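Local coordinates for polyhedrin (Orgyia pseudotsugata cypovirus 5, PDB 5A8U), which is the major component of the crystalline occlusion bodies, or polyhedra, that protect the virus from the outside environment until insect larvae ingest them, at residues R126-G129 with S133-M136; Q61-P66 with R186-G191; A122-F127 with L149-E154. All coordinates share one frame; numbering follows the deposited sequence.

Contact 1 of 3, residues R126-G129 with S133-M136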
# COMPACT_ATOMS: atom_id res chain seq x y z
N ARG A 126 -14.68 0.74 -9.26
CA ARG A 126 -14.41 1.81 -10.22
C ARG A 126 -13.46 1.38 -11.31
O ARG A 126 -12.41 0.79 -11.04
CB ARG A 126 -13.77 3.02 -9.52
CG ARG A 126 -14.55 3.59 -8.32
CD ARG A 126 -13.92 4.90 -7.85
NE ARG A 126 -14.46 5.40 -6.58
CZ ARG A 126 -13.94 5.11 -5.39
NH1 ARG A 126 -12.87 4.32 -5.29
NH2 ARG A 126 -14.50 5.61 -4.28
N PHE A 127 -13.80 1.71 -12.56
CA PHE A 127 -12.91 1.43 -13.69
C PHE A 127 -12.20 2.68 -14.18
O PHE A 127 -12.79 3.76 -14.24
CB PHE A 127 -13.68 0.79 -14.83
CG PHE A 127 -14.00 -0.65 -14.60
CD1 PHE A 127 -12.98 -1.59 -14.63
CD2 PHE A 127 -15.29 -1.08 -14.36
CE1 PHE A 127 -13.23 -2.93 -14.41
CE2 PHE A 127 -15.57 -2.44 -14.14
CZ PHE A 127 -14.53 -3.36 -14.16
N PHE A 128 -10.93 2.52 -14.53
CA PHE A 128 -10.09 3.59 -15.07
C PHE A 128 -9.39 3.01 -16.28
O PHE A 128 -9.27 1.80 -16.43
CB PHE A 128 -9.03 4.03 -14.04
CG PHE A 128 -9.61 4.47 -12.71
CD1 PHE A 128 -9.97 3.52 -11.76
CD2 PHE A 128 -9.80 5.81 -12.44
CE1 PHE A 128 -10.52 3.92 -10.55
CE2 PHE A 128 -10.33 6.21 -11.22
CZ PHE A 128 -10.69 5.26 -10.28
N GLY A 129 -8.96 3.90 -17.17
CA GLY A 129 -8.12 3.48 -18.29
C GLY A 129 -6.72 3.17 -17.83
O GLY A 129 -6.39 3.30 -16.64
N SER A 133 -7.11 7.56 -16.30
CA SER A 133 -8.29 8.34 -16.64
C SER A 133 -9.54 7.60 -16.20
O SER A 133 -9.65 6.39 -16.37
CB SER A 133 -8.38 8.63 -18.14
OG SER A 133 -8.38 7.43 -18.90
N ARG A 134 -10.49 8.33 -15.62
CA ARG A 134 -11.75 7.76 -15.19
C ARG A 134 -12.52 7.25 -16.40
O ARG A 134 -12.73 7.98 -17.36
CB ARG A 134 -12.56 8.83 -14.48
CG ARG A 134 -13.78 8.31 -13.80
CD ARG A 134 -13.41 7.34 -12.71
NE ARG A 134 -14.49 7.28 -11.74
CZ ARG A 134 -15.33 6.26 -11.62
NH1 ARG A 134 -15.19 5.19 -12.39
NH2 ARG A 134 -16.28 6.31 -10.70
N TRP A 135 -12.94 5.99 -16.35
CA TRP A 135 -13.67 5.42 -17.47
C TRP A 135 -15.13 5.39 -17.11
O TRP A 135 -15.50 5.02 -15.99
CB TRP A 135 -13.17 4.00 -17.78
CG TRP A 135 -13.81 3.35 -18.97
CD1 TRP A 135 -13.37 3.38 -20.27
CD2 TRP A 135 -15.00 2.54 -18.98
NE1 TRP A 135 -14.21 2.65 -21.08
CE2 TRP A 135 -15.22 2.12 -20.31
CE3 TRP A 135 -15.90 2.13 -17.99
CZ2 TRP A 135 -16.30 1.33 -20.67
CZ3 TRP A 135 -16.97 1.34 -18.35
CH2 TRP A 135 -17.16 0.95 -19.68
N MET A 136 -15.96 5.80 -18.05
CA MET A 136 -17.41 5.82 -17.86
C MET A 136 -18.06 4.98 -18.95
O MET A 136 -17.53 4.88 -20.05
CB MET A 136 -17.94 7.25 -17.92
CG MET A 136 -17.36 8.21 -16.87
SD MET A 136 -17.82 7.82 -15.17
CE MET A 136 -19.61 7.94 -15.24
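Gly129 N donates to Ser133 O over 2.7 Å, and Trp135 N donates to Phe127 O over 3.1 Å. The two bonds flank Phe128 and Arg134, which form a single antiparallel bridge. Ser133 O also lies at the edge of the Phe128 ring, near its plane. Phe127 O takes a further, weak bond from Arg134 NH1 at 3.4 Å, so backbone and side chain of 134-135 both bind this one oxygen.

Arg134 reaches back because its chain bends at chi2 (63°). The bend lays Arg134 CD 3.6 Å from Phe128 CE2. The guanidinium then lies beside Arg126, whose CB and CD pack over one of its faces; the two guanidinium planes are perpendicular. Each has partners outside: Arg134 NH2 forms a salt bridge with Asp155, and Arg126 NH2 a hydrogen bond with Asn151 and a salt bridge with Glu193. Trp135 adds one apolar touch, CE3 to Phe127 CB at 4.1 Å.

Ser133 OG turns to Asp131 inside the connecting loop. The arrangement is a tight chain reversal closed by one antiparallel bridge, a non-hydrogen-bonded pair, at the end of strand 124-128. That strand pairs on its other side with 189-195, while the short, weakly bonded strand 134-135 pairs with 142-143. Pro221 of the second subunit packs on Phe128.

Contact 2 of 3, residues Q61-P66 with R186-G191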
# COMPACT_ATOMS: atom_id res chain seq x y z
N GLN A 61 0.48 -2.42 -13.79
CA GLN A 61 1.59 -3.31 -13.44
C GLN A 61 1.12 -4.58 -12.74
O GLN A 61 1.74 -5.63 -12.88
CB GLN A 61 2.61 -2.59 -12.55
CG GLN A 61 3.54 -1.66 -13.33
CD GLN A 61 3.04 -0.23 -13.44
OE1 GLN A 61 1.84 0.02 -13.30
NE2 GLN A 61 3.95 0.71 -13.74
N LEU A 62 0.02 -4.49 -12.00
CA LEU A 62 -0.57 -5.67 -11.35
C LEU A 62 -1.75 -6.29 -12.11
O LEU A 62 -2.10 -7.44 -11.86
CB LEU A 62 -0.96 -5.36 -9.90
CG LEU A 62 0.26 -5.09 -8.99
CD1 LEU A 62 -0.18 -4.88 -7.54
CD2 LEU A 62 1.27 -6.22 -9.07
N MET A 63 -2.36 -5.55 -13.03
CA MET A 63 -3.43 -6.13 -13.84
C MET A 63 -2.88 -7.12 -14.86
O MET A 63 -3.57 -8.08 -15.23
CB MET A 63 -4.22 -5.04 -14.58
CG MET A 63 -5.01 -4.11 -13.67
SD MET A 63 -6.44 -4.93 -12.91
CE MET A 63 -7.50 -5.14 -14.35
N LYS A 64 -1.66 -6.87 -15.33
CA LYS A 64 -1.01 -7.75 -16.30
C LYS A 64 -0.38 -8.98 -15.65
O LYS A 64 -0.19 -9.05 -14.43
CB LYS A 64 0.04 -6.97 -17.11
CG LYS A 64 1.29 -6.64 -16.32
CD LYS A 64 2.28 -5.86 -17.17
CE LYS A 64 3.63 -5.76 -16.51
NZ LYS A 64 4.45 -6.98 -16.70
N PHE A 65 -0.08 -9.96 -16.48
CA PHE A 65 0.71 -11.11 -16.08
C PHE A 65 1.83 -11.30 -17.11
O PHE A 65 1.61 -11.06 -18.30
CB PHE A 65 -0.16 -12.37 -16.01
CG PHE A 65 0.62 -13.59 -15.63
CD1 PHE A 65 0.93 -13.83 -14.30
CD2 PHE A 65 1.08 -14.46 -16.61
CE1 PHE A 65 1.68 -14.95 -13.94
CE2 PHE A 65 1.83 -15.58 -16.25
CZ PHE A 65 2.12 -15.83 -14.92
N PRO A 66 3.04 -11.67 -16.67
CA PRO A 66 3.50 -11.76 -15.28
C PRO A 66 3.74 -10.36 -14.71
O PRO A 66 3.54 -9.37 -15.41
CB PRO A 66 4.82 -12.55 -15.40
CG PRO A 66 5.34 -12.16 -16.78
CD PRO A 66 4.10 -12.06 -17.63
N ARG A 186 -10.96 -1.90 -22.32
CA ARG A 186 -10.17 -3.00 -22.83
C ARG A 186 -8.87 -3.18 -22.03
O ARG A 186 -8.38 -4.31 -21.91
CB ARG A 186 -9.87 -2.82 -24.33
CG ARG A 186 -9.09 -4.01 -24.91
CD ARG A 186 -9.02 -4.00 -26.44
NE ARG A 186 -10.27 -4.45 -27.04
CZ ARG A 186 -11.20 -3.63 -27.51
NH1 ARG A 186 -11.02 -2.31 -27.45
NH2 ARG A 186 -12.32 -4.13 -28.03
N PHE A 187 -8.32 -2.09 -21.50
CA PHE A 187 -7.07 -2.16 -20.74
C PHE A 187 -7.25 -1.46 -19.40
O PHE A 187 -6.64 -0.42 -19.13
CB PHE A 187 -5.90 -1.57 -21.54
CG PHE A 187 -5.73 -2.22 -22.90
CD1 PHE A 187 -5.15 -3.48 -23.01
CD2 PHE A 187 -6.15 -1.57 -24.04
CE1 PHE A 187 -5.00 -4.09 -24.26
CE2 PHE A 187 -6.01 -2.17 -25.28
CZ PHE A 187 -5.44 -3.43 -25.39
N PRO A 188 -8.11 -2.03 -18.53
CA PRO A 188 -8.51 -1.29 -17.34
C PRO A 188 -7.52 -1.32 -16.18
O PRO A 188 -6.63 -2.17 -16.08
CB PRO A 188 -9.80 -2.00 -16.91
CG PRO A 188 -9.54 -3.42 -17.27
CD PRO A 188 -8.79 -3.34 -18.61
N THR A 189 -7.69 -0.34 -15.30
CA THR A 189 -7.18 -0.42 -13.95
C THR A 189 -8.39 -0.24 -13.02
O THR A 189 -9.43 0.27 -13.46
CB THR A 189 -6.08 0.62 -13.69
OG1 THR A 189 -6.58 1.93 -13.93
CG2 THR A 189 -4.91 0.37 -14.65
N ILE A 190 -8.29 -0.66 -11.77
CA ILE A 190 -9.47 -0.68 -10.91
C ILE A 190 -9.22 -0.16 -9.51
O ILE A 190 -8.10 -0.24 -9.00
CB ILE A 190 -10.08 -2.10 -10.75
CG1 ILE A 190 -9.14 -3.02 -9.97
CG2 ILE A 190 -10.52 -2.68 -12.11
CD1 ILE A 190 -9.78 -4.36 -9.67
N GLY A 191 -10.28 0.35 -8.90
CA GLY A 191 -10.34 0.62 -7.47
C GLY A 191 -11.66 0.09 -6.95
O GLY A 191 -12.65 0.02 -7.69
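The backbones of Met63 and Thr189 come closest, with CA atoms 6.8 Å apart, where the last turn of helix 60-63 meets the start of strand 189-195. No hydrogen bond joins the two segments.

Met63 carries the contact. Its CB points toward the strand. The chain then bends twice, with chi2 and chi3 both -70°, and this brings the terminal methyl round to Pro188. Two carbons of the side chain touch the same carbonyl: Met63 CG and Met63 CE each lie 3.5 Å from Pro188 O. Met63 CE also meets the CG corner of the Pro188 ring at 4.0 Å, and the two side chains cross at about a right angle. At the middle of the side chain, Met63 SD lies 4.4 Å from Ile190 CG1. The backbone of Thr189 completes the strand side, its CA 4.3 Å from Met63 CG. The contact is therefore one thioether chain laid against three successive residues, Pro188 and the first two of the strand.

Pro188 O accepts a hydrogen bond from Arg60 NH1, which adds a polar tie between the helix and the residue just before the strand.

All four touching residues are buried. Met63 also packs on Leu36 and Ile190 on Val34, both of strand 30-37 in the six-stranded sheet, while Pro188 and Ile190 touch Phe127 of strand 124-128. The helix end thus lies where the three-stranded sheet, with 189-195 as its middle strand, meets the larger one.

Contact 3 of 3, residues A122-F127 with L149-E154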
# COMPACT_ATOMS: atom_id res chain seq x y z
N ALA A 122 -23.75 -0.90 -0.90
CA ALA A 122 -22.71 0.12 -0.78
C ALA A 122 -21.41 -0.20 -1.54
O ALA A 122 -20.49 0.61 -1.58
CB ALA A 122 -22.40 0.39 0.70
N THR A 123 -21.34 -1.37 -2.15
CA THR A 123 -20.12 -1.75 -2.86
C THR A 123 -19.83 -0.82 -4.03
O THR A 123 -20.72 -0.55 -4.84
CB THR A 123 -20.24 -3.20 -3.36
OG1 THR A 123 -20.37 -4.08 -2.23
CG2 THR A 123 -19.02 -3.59 -4.19
N ARG A 124 -18.59 -0.34 -4.11
CA ARG A 124 -18.12 0.40 -5.29
C ARG A 124 -17.04 -0.36 -6.04
O ARG A 124 -16.09 -0.85 -5.44
CB ARG A 124 -17.52 1.75 -4.87
CG ARG A 124 -18.56 2.75 -4.42
CD ARG A 124 -17.89 3.94 -3.75
NE ARG A 124 -18.77 5.10 -3.64
CZ ARG A 124 -18.54 6.12 -2.82
NH1 ARG A 124 -17.47 6.11 -2.03
NH2 ARG A 124 -19.38 7.15 -2.79
N LEU A 125 -17.17 -0.41 -7.37
CA LEU A 125 -16.10 -0.93 -8.21
C LEU A 125 -15.87 0.16 -9.24
O LEU A 125 -16.79 0.49 -10.00
CB LEU A 125 -16.50 -2.24 -8.88
CG LEU A 125 -15.50 -2.82 -9.91
CD1 LEU A 125 -14.10 -3.06 -9.33
CD2 LEU A 125 -16.07 -4.10 -10.56
N ARG A 126 -14.68 0.74 -9.26
CA ARG A 126 -14.41 1.81 -10.22
C ARG A 126 -13.46 1.38 -11.31
O ARG A 126 -12.41 0.79 -11.04
CB ARG A 126 -13.77 3.02 -9.52
CG ARG A 126 -14.55 3.59 -8.32
CD ARG A 126 -13.92 4.90 -7.85
NE ARG A 126 -14.46 5.40 -6.58
CZ ARG A 126 -13.94 5.11 -5.39
NH1 ARG A 126 -12.87 4.32 -5.29
NH2 ARG A 126 -14.50 5.61 -4.28
N PHE A 127 -13.80 1.71 -12.56
CA PHE A 127 -12.91 1.43 -13.69
C PHE A 127 -12.20 2.68 -14.18
O PHE A 127 -12.79 3.76 -14.24
CB PHE A 127 -13.68 0.79 -14.83
CG PHE A 127 -14.00 -0.65 -14.60
CD1 PHE A 127 -12.98 -1.59 -14.63
CD2 PHE A 127 -15.29 -1.08 -14.36
CE1 PHE A 127 -13.23 -2.93 -14.41
CE2 PHE A 127 -15.57 -2.44 -14.14
CZ PHE A 127 -14.53 -3.36 -14.16
N LEU A 149 -15.60 12.51 -12.61
CA LEU A 149 -16.39 12.19 -11.43
C LEU A 149 -15.82 10.91 -10.84
O LEU A 149 -15.90 9.85 -11.46
CB LEU A 149 -17.85 11.98 -11.84
CG LEU A 149 -18.87 11.49 -10.81
CD1 LEU A 149 -19.00 12.48 -9.66
CD2 LEU A 149 -20.22 11.25 -11.49
N LEU A 150 -15.25 10.99 -9.64
CA LEU A 150 -14.64 9.81 -9.04
C LEU A 150 -15.63 8.87 -8.35
O LEU A 150 -15.34 7.69 -8.16
CB LEU A 150 -13.47 10.16 -8.10
CG LEU A 150 -12.28 10.81 -8.79
CD1 LEU A 150 -11.07 10.92 -7.86
CD2 LEU A 150 -11.91 10.01 -10.03
N ASN A 151 -16.80 9.39 -7.98
CA ASN A 151 -17.85 8.55 -7.43
C ASN A 151 -19.11 8.67 -8.28
O ASN A 151 -19.92 9.56 -8.08
CB ASN A 151 -18.14 8.94 -5.98
CG ASN A 151 -17.03 8.52 -5.04
OD1 ASN A 151 -16.58 7.37 -5.07
ND2 ASN A 151 -16.58 9.45 -4.22
N ALA A 152 -19.23 7.77 -9.25
CA ALA A 152 -20.34 7.79 -10.20
C ALA A 152 -21.43 6.81 -9.80
O ALA A 152 -21.19 5.87 -9.04
CB ALA A 152 -19.83 7.47 -11.61
N ALA A 153 -22.64 7.02 -10.31
CA ALA A 153 -23.74 6.10 -10.02
C ALA A 153 -23.39 4.66 -10.37
O ALA A 153 -23.77 3.71 -9.65
CB ALA A 153 -25.01 6.53 -10.78
N GLU A 154 -22.66 4.49 -11.47
CA GLU A 154 -22.35 3.18 -12.02
C GLU A 154 -21.30 2.41 -11.23
O GLU A 154 -21.09 1.21 -11.46
CB GLU A 154 -21.91 3.32 -13.48
CG GLU A 154 -23.02 3.77 -14.42
CD GLU A 154 -23.13 5.29 -14.56
OE1 GLU A 154 -22.46 6.03 -13.81
OE2 GLU A 154 -23.91 5.74 -15.44
O HOH W 1 -19.74 5.91 -6.43
O HOH W 2 -18.61 -0.25 -12.24
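Arg124 and Arg126 both run out from strand 124-128 with chains extended from CG to NE, and Asn151 turns its amide toward both with CG anti to its carbonyl carbon (chi1 -72°). The amide oxygen meets the two arginines in different ways.

Arg126 binds it side-on with two nitrogens. Arg126 NH2 donates to Asn151 OD1 over 2.8 Å, nearly straight and in the plane of the amide carbonyl. Arg126 NE donates to Asn151 OD1 over a longer 3.3 Å, from above that plane. The oxygen lies close to the guanidinium plane in both cases, so two N-H groups grip one oxygen at the guanidinium edge.

Arg124 stacks instead. Its guanidinium lies almost parallel to the amide, the planes 13° apart, and Asn151 OD1 sits over the centre of one face, 3.2 Å from Arg124 CZ. The two nearby positive charges would be expected to polarise the amide oxygen. Leu150 O adds a further polar neighbour, 2.9 Å from Arg126 NE.

Two waters extend the contact. One accepts a weak bond from Arg124 NE and donates to Ala152 O. The other donates to Leu125 O and to Glu154 O, joining backbone to backbone.

Arg124 NH1 forms a salt bridge with Glu193, which also serves Arg126. Arg126 NH1 is hydrogen-bonded to Ser219 OG of the second subunit. The arrangement combines a side-on, two-nitrogen arginine-amide contact with a guanidinium-amide stack. It joins an outer strand of the three-stranded antiparallel sheet to the long loop 144-161, beside a subunit interface of the polyhedrin assembly.

How the contacts relate
From the N terminus, the chain first passes 61-66, at the end of helix 60-63, in contact 2. It returns to that contact only at 186-191, after closing a loop of 119 residues. Contacts 1 and 3 both lie inside this loop. Both start from the same stretch, on strand 124-128, and share Arg126 and Phe127. Contact 1 closes the shorter loop, at 133-136, and contact 3 the longer, at 149-154. Strand 189-195 then pairs with 124-128, joining contact 2 to the other two. Arg134 of contact 1 also reaches the backbone of Leu150 in contact 3 through a weak hydrogen bond. All three contacts touch the second subunit.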